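Local coordinates for glycerol uptake operon antiterminator regulatory protein (Listeria monocytogenes str. 4b, PDB 3KTS), which probably acts as a glycerol-3-phosphate-responsive transcriptional antiterminator that controls expression of the glycerol uptake operon, at residues 19-28 with 46-55; 30-40 with 55-66. All coordinates share one frame; numbering follows the deposited sequence.

Contact 1. Residues 19-28 with 46-55; sequences QKDMEKILEL and LVKYAQAGGK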
loop_
_atom_site.group_PDB
_atom_site.type_symbol
_atom_site.label_atom_id
_atom_site.label_comp_id
_atom_site.label_asym_id
_atom_site.label_seq_id
_atom_site.Cartn_x
_atom_site.Cartn_y
_atom_site.Cartn_z
ATOM N N GLN A 19 9.293 0.945 14.347
ATOM C CA GLN A 19 9.340 -0.410 14.861
ATOM C C GLN A 19 8.302 -0.512 15.987
ATOM O O GLN A 19 7.632 -1.538 16.130
ATOM C CB GLN A 19 10.742 -0.717 15.387
ATOM C CG GLN A 19 11.345 -2.016 14.875
ATOM C CD GLN A 19 11.198 -3.194 15.835
ATOM O OE1 GLN A 19 12.179 -3.871 16.148
ATOM N NE2 GLN A 19 9.975 -3.454 16.287
ATOM N N LYS A 20 8.169 0.570 16.760
ATOM C CA LYS A 20 7.195 0.673 17.855
ATOM C C LYS A 20 5.745 0.756 17.376
ATOM O O LYS A 20 4.830 0.370 18.101
ATOM C CB LYS A 20 7.504 1.880 18.742
ATOM C CG LYS A 20 8.627 1.659 19.742
ATOM C CD LYS A 20 8.841 2.896 20.594
ATOM C CE LYS A 20 10.046 2.739 21.498
ATOM N NZ LYS A 20 10.366 4.018 22.188
ATOM N N ASP A 21 5.547 1.269 16.162
ATOM C CA ASP A 21 4.222 1.344 15.548
ATOM C C ASP A 21 3.695 -0.029 15.158
ATOM O O ASP A 21 2.484 -0.254 15.163
ATOM C CB ASP A 21 4.245 2.256 14.319
ATOM C CG ASP A 21 4.106 3.722 14.673
ATOM O OD1 ASP A 21 3.806 4.031 15.847
ATOM O OD2 ASP A 21 4.292 4.571 13.771
ATOM N N MET A 22 4.602 -0.942 14.821
ATOM C CA MET A 22 4.204 -2.299 14.461
ATOM C C MET A 22 3.855 -3.137 15.699
ATOM O O MET A 22 3.093 -4.102 15.602
ATOM C CB MET A 22 5.253 -2.984 13.572
ATOM C CG MET A 22 6.171 -3.972 14.271
ATOM S SD MET A 22 6.872 -5.142 13.111
ATOM C CE MET A 22 8.073 -4.087 12.298
ATOM N N GLU A 23 4.412 -2.759 16.851
ATOM C CA GLU A 23 4.053 -3.365 18.129
ATOM C C GLU A 23 2.636 -2.983 18.507
ATOM O O GLU A 23 1.869 -3.822 18.981
ATOM C CB GLU A 23 5.024 -2.937 19.232
ATOM C CG GLU A 23 5.842 -4.079 19.824
ATOM C CD GLU A 23 6.750 -4.747 18.810
ATOM O OE1 GLU A 23 6.425 -5.875 18.378
ATOM O OE2 GLU A 23 7.781 -4.144 18.443
ATOM N N LYS A 24 2.302 -1.714 18.278
ATOM C CA LYS A 24 0.959 -1.191 18.503
ATOM C C LYS A 24 -0.077 -1.954 17.680
ATOM O O LYS A 24 -1.132 -2.317 18.197
ATOM C CB LYS A 24 0.898 0.306 18.170
ATOM C CG LYS A 24 1.747 1.220 19.059
ATOM C CD LYS A 24 1.004 1.672 20.309
ATOM C CE LYS A 24 1.835 2.650 21.127
ATOM N NZ LYS A 24 1.159 3.023 22.406
ATOM N N ILE A 25 0.241 -2.221 16.413
ATOM C CA ILE A 25 -0.712 -2.875 15.508
ATOM C C ILE A 25 -0.687 -4.397 15.573
ATOM O O ILE A 25 -1.512 -5.059 14.946
ATOM C CB ILE A 25 -0.606 -2.376 14.036
ATOM C CG1 ILE A 25 0.678 -2.853 13.355
ATOM C CG2 ILE A 25 -0.703 -0.877 13.984
ATOM C CD1 ILE A 25 0.981 -2.124 12.040
ATOM N N LEU A 26 0.247 -4.949 16.341
ATOM C CA LEU A 26 0.338 -6.398 16.506
ATOM C C LEU A 26 -0.745 -6.886 17.472
ATOM O O LEU A 26 -1.063 -8.075 17.514
ATOM C CB LEU A 26 1.738 -6.796 16.984
ATOM C CG LEU A 26 2.561 -7.780 16.137
ATOM C CD1 LEU A 26 2.663 -7.351 14.674
ATOM C CD2 LEU A 26 3.954 -7.922 16.720
ATOM N N GLU A 27 -1.323 -5.947 18.220
ATOM C CA GLU A 27 -2.395 -6.232 19.167
ATOM C C GLU A 27 -3.767 -5.910 18.576
ATOM O O GLU A 27 -4.705 -5.590 19.310
ATOM C CB GLU A 27 -2.194 -5.413 20.444
ATOM C CG GLU A 27 -0.794 -5.479 21.043
ATOM C CD GLU A 27 -0.501 -4.322 21.990
ATOM O OE1 GLU A 27 -1.362 -3.424 22.137
ATOM O OE2 GLU A 27 0.598 -4.307 22.587
ATOM N N LEU A 28 -3.889 -5.990 17.254
ATOM C CA LEU A 28 -5.123 -5.591 16.575
ATOM C C LEU A 28 -5.726 -6.684 15.697
ATOM O O LEU A 28 -5.019 -7.552 15.191
ATOM C CB LEU A 28 -4.895 -4.317 15.759
ATOM C CG LEU A 28 -5.374 -2.976 16.325
ATOM C CD1 LEU A 28 -4.743 -2.615 17.666
ATOM C CD2 LEU A 28 -5.096 -1.884 15.304
ATOM N N LEU A 46 12.068 -7.941 10.703
ATOM C CA LEU A 46 10.826 -7.175 10.879
ATOM C C LEU A 46 9.639 -7.722 10.094
ATOM O O LEU A 46 8.498 -7.602 10.536
ATOM C CB LEU A 46 11.033 -5.713 10.496
ATOM C CG LEU A 46 11.977 -4.858 11.333
ATOM C CD1 LEU A 46 11.904 -3.397 10.906
ATOM C CD2 LEU A 46 11.679 -5.019 12.806
ATOM N N VAL A 47 9.907 -8.302 8.927
ATOM C CA VAL A 47 8.862 -8.929 8.122
ATOM C C VAL A 47 8.457 -10.277 8.734
ATOM O O VAL A 47 7.263 -10.570 8.882
ATOM C CB VAL A 47 9.283 -9.066 6.629
ATOM C CG1 VAL A 47 8.225 -9.818 5.813
ATOM C CG2 VAL A 47 9.533 -7.689 6.021
ATOM N N LYS A 48 9.451 -11.081 9.114
ATOM C CA LYS A 48 9.187 -12.397 9.699
ATOM C C LYS A 48 8.559 -12.299 11.083
ATOM O O LYS A 48 7.745 -13.147 11.444
ATOM C CB LYS A 48 10.445 -13.273 9.719
ATOM C CG LYS A 48 10.968 -13.652 8.327
ATOM C CD LYS A 48 9.913 -14.355 7.477
ATOM C CE LYS A 48 10.101 -14.068 5.993
ATOM N NZ LYS A 48 11.271 -14.780 5.413
ATOM N N TYR A 49 8.913 -11.254 11.835
ATOM C CA TYR A 49 8.317 -11.009 13.151
ATOM C C TYR A 49 6.871 -10.535 13.052
ATOM O O TYR A 49 6.062 -10.810 13.939
ATOM C CB TYR A 49 9.142 -10.014 13.975
ATOM C CG TYR A 49 8.701 -9.922 15.420
ATOM C CD1 TYR A 49 8.987 -10.946 16.324
ATOM C CD2 TYR A 49 7.986 -8.815 15.883
ATOM C CE1 TYR A 49 8.573 -10.870 17.650
ATOM C CE2 TYR A 49 7.574 -8.730 17.207
ATOM C CZ TYR A 49 7.870 -9.759 18.083
ATOM O OH TYR A 49 7.462 -9.676 19.391
ATOM N N ALA A 50 6.547 -9.824 11.975
ATOM C CA ALA A 50 5.182 -9.366 11.752
ATOM C C ALA A 50 4.320 -10.502 11.216
ATOM O O ALA A 50 3.139 -10.600 11.544
ATOM C CB ALA A 50 5.163 -8.191 10.816
ATOM N N GLN A 51 4.927 -11.369 10.407
ATOM C CA GLN A 51 4.240 -12.551 9.887
ATOM C C GLN A 51 4.076 -13.643 10.948
ATOM O O GLN A 51 3.187 -14.492 10.835
ATOM C CB GLN A 51 4.959 -13.096 8.654
ATOM C CG GLN A 51 4.777 -12.241 7.414
ATOM C CD GLN A 51 5.779 -12.566 6.327
ATOM O OE1 GLN A 51 6.939 -12.872 6.603
ATOM N NE2 GLN A 51 5.336 -12.497 5.077
ATOM N N ALA A 52 4.927 -13.613 11.974
ATOM C CA ALA A 52 4.805 -14.519 13.119
ATOM C C ALA A 52 3.592 -14.178 13.991
ATOM O O ALA A 52 3.054 -15.047 14.680
ATOM C CB ALA A 52 6.080 -14.511 13.956
ATOM N N GLY A 53 3.168 -12.915 13.953
ATOM C CA GLY A 53 1.998 -12.458 14.701
ATOM C C GLY A 53 0.710 -12.488 13.896
ATOM O O GLY A 53 -0.250 -11.785 14.224
ATOM N N GLY A 54 0.696 -13.296 12.837
ATOM C CA GLY A 54 -0.477 -13.469 11.977
ATOM C C GLY A 54 -0.836 -12.272 11.111
ATOM O O GLY A 54 -1.955 -12.192 10.596
ATOM N N LYS A 55 0.111 -11.346 10.953
ATOM C CA LYS A 55 -0.110 -10.131 10.177
ATOM C C LYS A 55 0.560 -10.230 8.820
ATOM O O LYS A 55 1.740 -10.573 8.725
ATOM C CB LYS A 55 0.398 -8.885 10.923
ATOM C CG LYS A 55 -0.230 -8.641 12.294
ATOM C CD LYS A 55 -1.740 -8.599 12.197
ATOM C CE LYS A 55 -2.393 -8.742 13.549
ATOM N NZ LYS A 55 -2.349 -7.460 14.294
#
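Met22 and Leu46 form the tight, inner part of this contact, their side chains meeting at about a right angle. The Met22 chain bends at its last torsion, which lays CE against CB and CD2 of Leu46, with CE–CD2 at 3.8 Å. SD of Met22 rests 4.2 Å from CB of Ala50. Beneath this layer, Met22, Leu26 and Ala50 also touch Met35 or Met33 of strand 32-39. One turn further along, Leu26 divides its two methyls: CD2 lies 3.7 Å from CE2 of Tyr49, and CD1 lies 4.0 Å from CG of Lys55. Lys55 is largely covered. Kinks at chi2 and chi4 carry its chain across to the turn at residues 25-28, where NZ donates a 2.8 Å hydrogen bond to O of Leu28, tilted 24° from the carbonyl plane.

The outer side is looser and more polar. The amide of Gln19 lies against CD2 of Leu46, the methyl that also meets Met22, CD to CD2 being 3.6 Å. Beside it OE1 of Glu23 reaches the edge of the Tyr49 ring near its plane, 3.3 Å from CE2, with the carboxylate turned 65° from the ring. The helix axes run almost parallel, 11° apart, but remain 11.1 Å distant, and the gap is bridged mainly by side chains. Neighbouring parallel helices laid over a parallel sheet are characteristic of the outer layer of a TIM barrel.

Contact 2. Residues 30-40 with 55-66; sequences LTYMVMLETHV and KKVLLHADLVNG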
loop_
_atom_site.group_PDB
_atom_site.type_symbol
_atom_site.label_atom_id
_atom_site.label_comp_id
_atom_site.label_asym_id
_atom_site.label_seq_id
_atom_site.Cartn_x
_atom_site.Cartn_y
_atom_site.Cartn_z
ATOM N N LEU A 30 -7.097 -6.464 12.797
ATOM C CA LEU A 30 -6.852 -6.236 11.374
ATOM C C LEU A 30 -5.683 -7.086 10.881
ATOM O O LEU A 30 -4.626 -7.098 11.500
ATOM C CB LEU A 30 -6.568 -4.749 11.129
ATOM C CG LEU A 30 -7.537 -3.730 11.749
ATOM C CD1 LEU A 30 -6.853 -2.387 11.937
ATOM C CD2 LEU A 30 -8.822 -3.576 10.929
ATOM N N THR A 31 -5.880 -7.794 9.772
ATOM C CA THR A 31 -4.885 -8.757 9.278
ATOM C C THR A 31 -3.741 -8.155 8.432
ATOM O O THR A 31 -2.576 -8.495 8.646
ATOM C CB THR A 31 -5.549 -9.989 8.573
ATOM O OG1 THR A 31 -4.582 -10.671 7.759
ATOM C CG2 THR A 31 -6.756 -9.575 7.714
ATOM N N TYR A 32 -4.067 -7.269 7.489
ATOM C CA TYR A 32 -3.040 -6.603 6.656
ATOM C C TYR A 32 -2.484 -5.306 7.248
ATOM O O TYR A 32 -3.235 -4.461 7.747
ATOM C CB TYR A 32 -3.568 -6.328 5.250
ATOM C CG TYR A 32 -3.396 -7.482 4.295
ATOM C CD1 TYR A 32 -4.383 -8.452 4.155
ATOM C CD2 TYR A 32 -2.246 -7.595 3.520
ATOM C CE1 TYR A 32 -4.224 -9.508 3.272
ATOM C CE2 TYR A 32 -2.078 -8.641 2.634
ATOM C CZ TYR A 32 -3.068 -9.594 2.518
ATOM O OH TYR A 32 -2.885 -10.638 1.647
ATOM N N MET A 33 -1.163 -5.159 7.179
ATOM C CA MET A 33 -0.485 -3.952 7.650
ATOM C C MET A 33 0.414 -3.352 6.563
ATOM O O MET A 33 0.768 -4.030 5.590
ATOM C CB MET A 33 0.332 -4.242 8.910
ATOM C CG MET A 33 1.653 -4.956 8.656
ATOM S SD MET A 33 2.917 -4.456 9.840
ATOM C CE MET A 33 2.502 -5.492 11.241
ATOM N N VAL A 34 0.778 -2.086 6.734
ATOM C CA VAL A 34 1.677 -1.415 5.804
ATOM C C VAL A 34 2.932 -0.916 6.513
ATOM O O VAL A 34 2.852 -0.284 7.567
ATOM C CB VAL A 34 0.987 -0.228 5.108
ATOM C CG1 VAL A 34 2.012 0.633 4.385
ATOM C CG2 VAL A 34 -0.076 -0.727 4.140
ATOM N N MET A 35 4.091 -1.202 5.929
ATOM C CA MET A 35 5.364 -0.797 6.511
ATOM C C MET A 35 6.037 0.283 5.671
ATOM O O MET A 35 6.405 0.047 4.520
ATOM C CB MET A 35 6.293 -2.003 6.661
ATOM C CG MET A 35 6.967 -2.103 8.019
ATOM S SD MET A 35 7.959 -3.599 8.195
ATOM C CE MET A 35 6.719 -4.764 8.755
ATOM N N LEU A 36 6.194 1.467 6.253
ATOM C CA LEU A 36 6.413 2.680 5.474
ATOM C C LEU A 36 7.901 2.956 5.289
ATOM O O LEU A 36 8.442 2.790 4.195
ATOM C CB LEU A 36 5.735 3.877 6.145
ATOM C CG LEU A 36 4.298 4.172 5.714
ATOM C CD1 LEU A 36 3.589 5.026 6.754
ATOM C CD2 LEU A 36 4.273 4.849 4.351
ATOM N N GLU A 37 8.558 3.376 6.365
ATOM C CA GLU A 37 10.007 3.536 6.364
ATOM C C GLU A 37 10.689 2.381 7.089
ATOM O O GLU A 37 10.264 1.977 8.171
ATOM C CB GLU A 37 10.400 4.866 7.009
ATOM C CG GLU A 37 11.869 5.222 6.852
ATOM C CD GLU A 37 12.289 6.372 7.747
ATOM O OE1 GLU A 37 13.464 6.789 7.670
ATOM O OE2 GLU A 37 11.444 6.860 8.527
ATOM N N THR A 38 11.748 1.853 6.485
ATOM C CA THR A 38 12.432 0.683 7.022
ATOM C C THR A 38 13.941 0.789 6.829
ATOM O O THR A 38 14.428 1.703 6.162
ATOM C CB THR A 38 11.931 -0.616 6.364
ATOM O OG1 THR A 38 11.924 -0.462 4.940
ATOM C CG2 THR A 38 10.524 -0.946 6.840
ATOM N N HIS A 39 14.676 -0.149 7.415
ATOM C CA HIS A 39 16.117 -0.204 7.250
ATOM C C HIS A 39 16.456 -1.580 6.714
ATOM O O HIS A 39 15.993 -2.590 7.248
ATOM C CB HIS A 39 16.813 0.079 8.586
ATOM C CG HIS A 39 16.352 1.350 9.233
ATOM N ND1 HIS A 39 15.227 1.414 10.032
ATOM C CD2 HIS A 39 16.834 2.613 9.162
ATOM C CE1 HIS A 39 15.050 2.658 10.439
ATOM N NE2 HIS A 39 16.012 3.406 9.927
ATOM N N VAL A 40 17.247 -1.609 5.642
ATOM C CA VAL A 40 17.618 -2.858 4.958
ATOM C C VAL A 40 18.330 -3.870 5.882
ATOM O O VAL A 40 18.244 -5.080 5.672
ATOM C CB VAL A 40 18.422 -2.560 3.648
ATOM C CG1 VAL A 40 19.812 -2.014 3.948
ATOM C CG2 VAL A 40 18.484 -3.783 2.734
ATOM N N LYS A 55 0.111 -11.346 10.953
ATOM C CA LYS A 55 -0.110 -10.131 10.177
ATOM C C LYS A 55 0.560 -10.230 8.820
ATOM O O LYS A 55 1.740 -10.573 8.725
ATOM C CB LYS A 55 0.398 -8.885 10.923
ATOM C CG LYS A 55 -0.230 -8.641 12.294
ATOM C CD LYS A 55 -1.740 -8.599 12.197
ATOM C CE LYS A 55 -2.393 -8.742 13.549
ATOM N NZ LYS A 55 -2.349 -7.460 14.294
ATOM N N LYS A 56 -0.201 -9.932 7.773
ATOM C CA LYS A 56 0.332 -9.910 6.417
ATOM C C LYS A 56 0.882 -8.518 6.064
ATOM O O LYS A 56 0.252 -7.502 6.352
ATOM C CB LYS A 56 -0.730 -10.379 5.425
ATOM C CG LYS A 56 -0.952 -11.890 5.434
ATOM C CD LYS A 56 -2.199 -12.284 4.656
ATOM C CE LYS A 56 -2.183 -13.752 4.263
ATOM N NZ LYS A 56 -1.447 -13.978 2.985
ATOM N N VAL A 57 2.064 -8.485 5.453
ATOM C CA VAL A 57 2.804 -7.229 5.268
ATOM C C VAL A 57 2.796 -6.687 3.832
ATOM O O VAL A 57 3.131 -7.395 2.875
ATOM C CB VAL A 57 4.266 -7.342 5.786
ATOM C CG1 VAL A 57 5.026 -6.027 5.604
ATOM C CG2 VAL A 57 4.275 -7.728 7.240
ATOM N N LEU A 58 2.392 -5.424 3.706
ATOM C CA LEU A 58 2.570 -4.657 2.482
ATOM C C LEU A 58 3.760 -3.720 2.692
ATOM O O LEU A 58 3.711 -2.822 3.538
ATOM C CB LEU A 58 1.292 -3.881 2.144
ATOM C CG LEU A 58 0.017 -4.738 2.063
ATOM C CD1 LEU A 58 -1.259 -3.898 2.139
ATOM C CD2 LEU A 58 0.017 -5.631 0.819
ATOM N N LEU A 59 4.832 -3.949 1.939
ATOM C CA LEU A 59 6.088 -3.226 2.145
ATOM C C LEU A 59 6.381 -2.164 1.086
ATOM O O LEU A 59 6.396 -2.451 -0.112
ATOM C CB LEU A 59 7.266 -4.209 2.242
ATOM C CG LEU A 59 8.677 -3.604 2.284
ATOM C CD1 LEU A 59 8.890 -2.754 3.538
ATOM C CD2 LEU A 59 9.760 -4.674 2.166
ATOM N N HIS A 60 6.638 -0.943 1.546
ATOM C CA HIS A 60 7.079 0.130 0.665
ATOM C C HIS A 60 8.495 -0.090 0.159
ATOM O O HIS A 60 9.469 0.135 0.880
ATOM C CB HIS A 60 6.965 1.477 1.362
ATOM C CG HIS A 60 5.603 2.075 1.264
ATOM N ND1 HIS A 60 5.212 2.851 0.196
ATOM C CD2 HIS A 60 4.529 1.986 2.082
ATOM C CE1 HIS A 60 3.956 3.224 0.368
ATOM N NE2 HIS A 60 3.519 2.715 1.505
ATOM N N ALA A 61 8.582 -0.527 -1.095
ATOM C CA ALA A 61 9.844 -0.813 -1.765
ATOM C C ALA A 61 10.717 0.433 -1.926
ATOM O O ALA A 61 11.947 0.345 -1.938
ATOM C CB ALA A 61 9.568 -1.432 -3.109
ATOM N N ASP A 62 10.067 1.587 -2.040
ATOM C CA ASP A 62 10.753 2.853 -2.253
ATOM C C ASP A 62 11.323 3.453 -0.968
ATOM O O ASP A 62 12.226 4.291 -1.028
ATOM C CB ASP A 62 9.811 3.849 -2.933
ATOM C CG ASP A 62 9.353 3.376 -4.299
ATOM O OD1 ASP A 62 8.294 3.848 -4.760
ATOM O OD2 ASP A 62 10.046 2.532 -4.912
ATOM N N LEU A 63 10.801 3.011 0.177
ATOM C CA LEU A 63 11.157 3.571 1.482
ATOM C C LEU A 63 12.101 2.698 2.330
ATOM O O LEU A 63 12.193 2.872 3.551
ATOM C CB LEU A 63 9.885 3.891 2.276
ATOM C CG LEU A 63 8.925 4.950 1.723
ATOM C CD1 LEU A 63 7.677 4.999 2.574
ATOM C CD2 LEU A 63 9.569 6.339 1.640
ATOM N N VAL A 64 12.804 1.771 1.684
ATOM C CA VAL A 64 13.773 0.920 2.374
ATOM C C VAL A 64 15.159 1.560 2.339
ATOM O O VAL A 64 15.886 1.440 1.351
ATOM C CB VAL A 64 13.841 -0.504 1.769
ATOM C CG1 VAL A 64 14.752 -1.403 2.611
ATOM C CG2 VAL A 64 12.445 -1.113 1.639
ATOM N N ASN A 65 15.511 2.247 3.422
ATOM C CA ASN A 65 16.830 2.865 3.562
ATOM C C ASN A 65 18.007 1.901 3.374
ATOM O O ASN A 65 18.073 0.832 3.997
ATOM C CB ASN A 65 16.931 3.596 4.899
ATOM C CG ASN A 65 16.070 4.838 4.941
ATOM O OD1 ASN A 65 16.298 5.795 4.190
ATOM N ND2 ASN A 65 15.069 4.834 5.816
ATOM N N GLY A 66 18.913 2.288 2.482
ATOM C CA GLY A 66 20.079 1.483 2.136
ATOM C C GLY A 66 19.886 0.639 0.895
ATOM O O GLY A 66 20.855 0.093 0.368
#
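Thr38 O is gripped twice by Asn65: the backbone N at 3.0 Å and the side-chain ND2 at 3.2 Å reach it from opposite faces of the carbonyl plane. The extended Glu37 chain brings OE1 to ND2 for a weak hydrogen bond, and with its bond to Thr38 O the amide bridges two successive residues of the partner strand. Thr38 N to Leu63 O and Val40 N to Asn65 O complete this short parallel pairing.

A longer pairing precedes it, two residues out of step, with a loop at Ala61 and Asp62 taking up the difference. Here Met33 and Met35 each give their N-H to one carbonyl of strand 56-60 and take an N-H from the next residue but one; Met35 O, for instance, receives His60 N at 3.1 Å.

On the face carrying Tyr32, Val34, Lys56 and Leu58, CB of Lys56 sits over the Tyr32 ring, 3.7 Å from its centroid, in a CH-pi contact, while CD lies by the hydroxyl end. CG2 of Val34 packs on CD1 of Leu58. The face of Met33, Met35, Val57 and Leu59 is turned to the helices: Met33 runs alongside Val57, and Met35 bends at chi3 (-86°) to set CE 3.8 Å from CG1 of Val57. Phe7 meets the Tyr32 ring edge-to-face.

Evenly shared backbone bonds thus hold the strands in parallel, while the Asn65 amide supplies an extra side-chain tie just beyond the change of register.

In the fold
The chain leaves strand 12-16, turns through helix 20-25, enters strand 32-39, returns along helix 43-52 and continues into strands 56-60 and 64-65. Contact 1 closes a loop from helix to helix, with strand 32-39 inside it; contact 2 closes one from strand to strand, with helix 43-52 inside it. Their segments alternate, so the two loops cross, and Lys55 belongs to both. They also touch directly: CB of Ala50 lies 3.8 Å from CE of Met33 and packs on Val57. Together they tie two successive beta-alpha units, helix layer to sheet, consistent with the TIM-barrel character of the family.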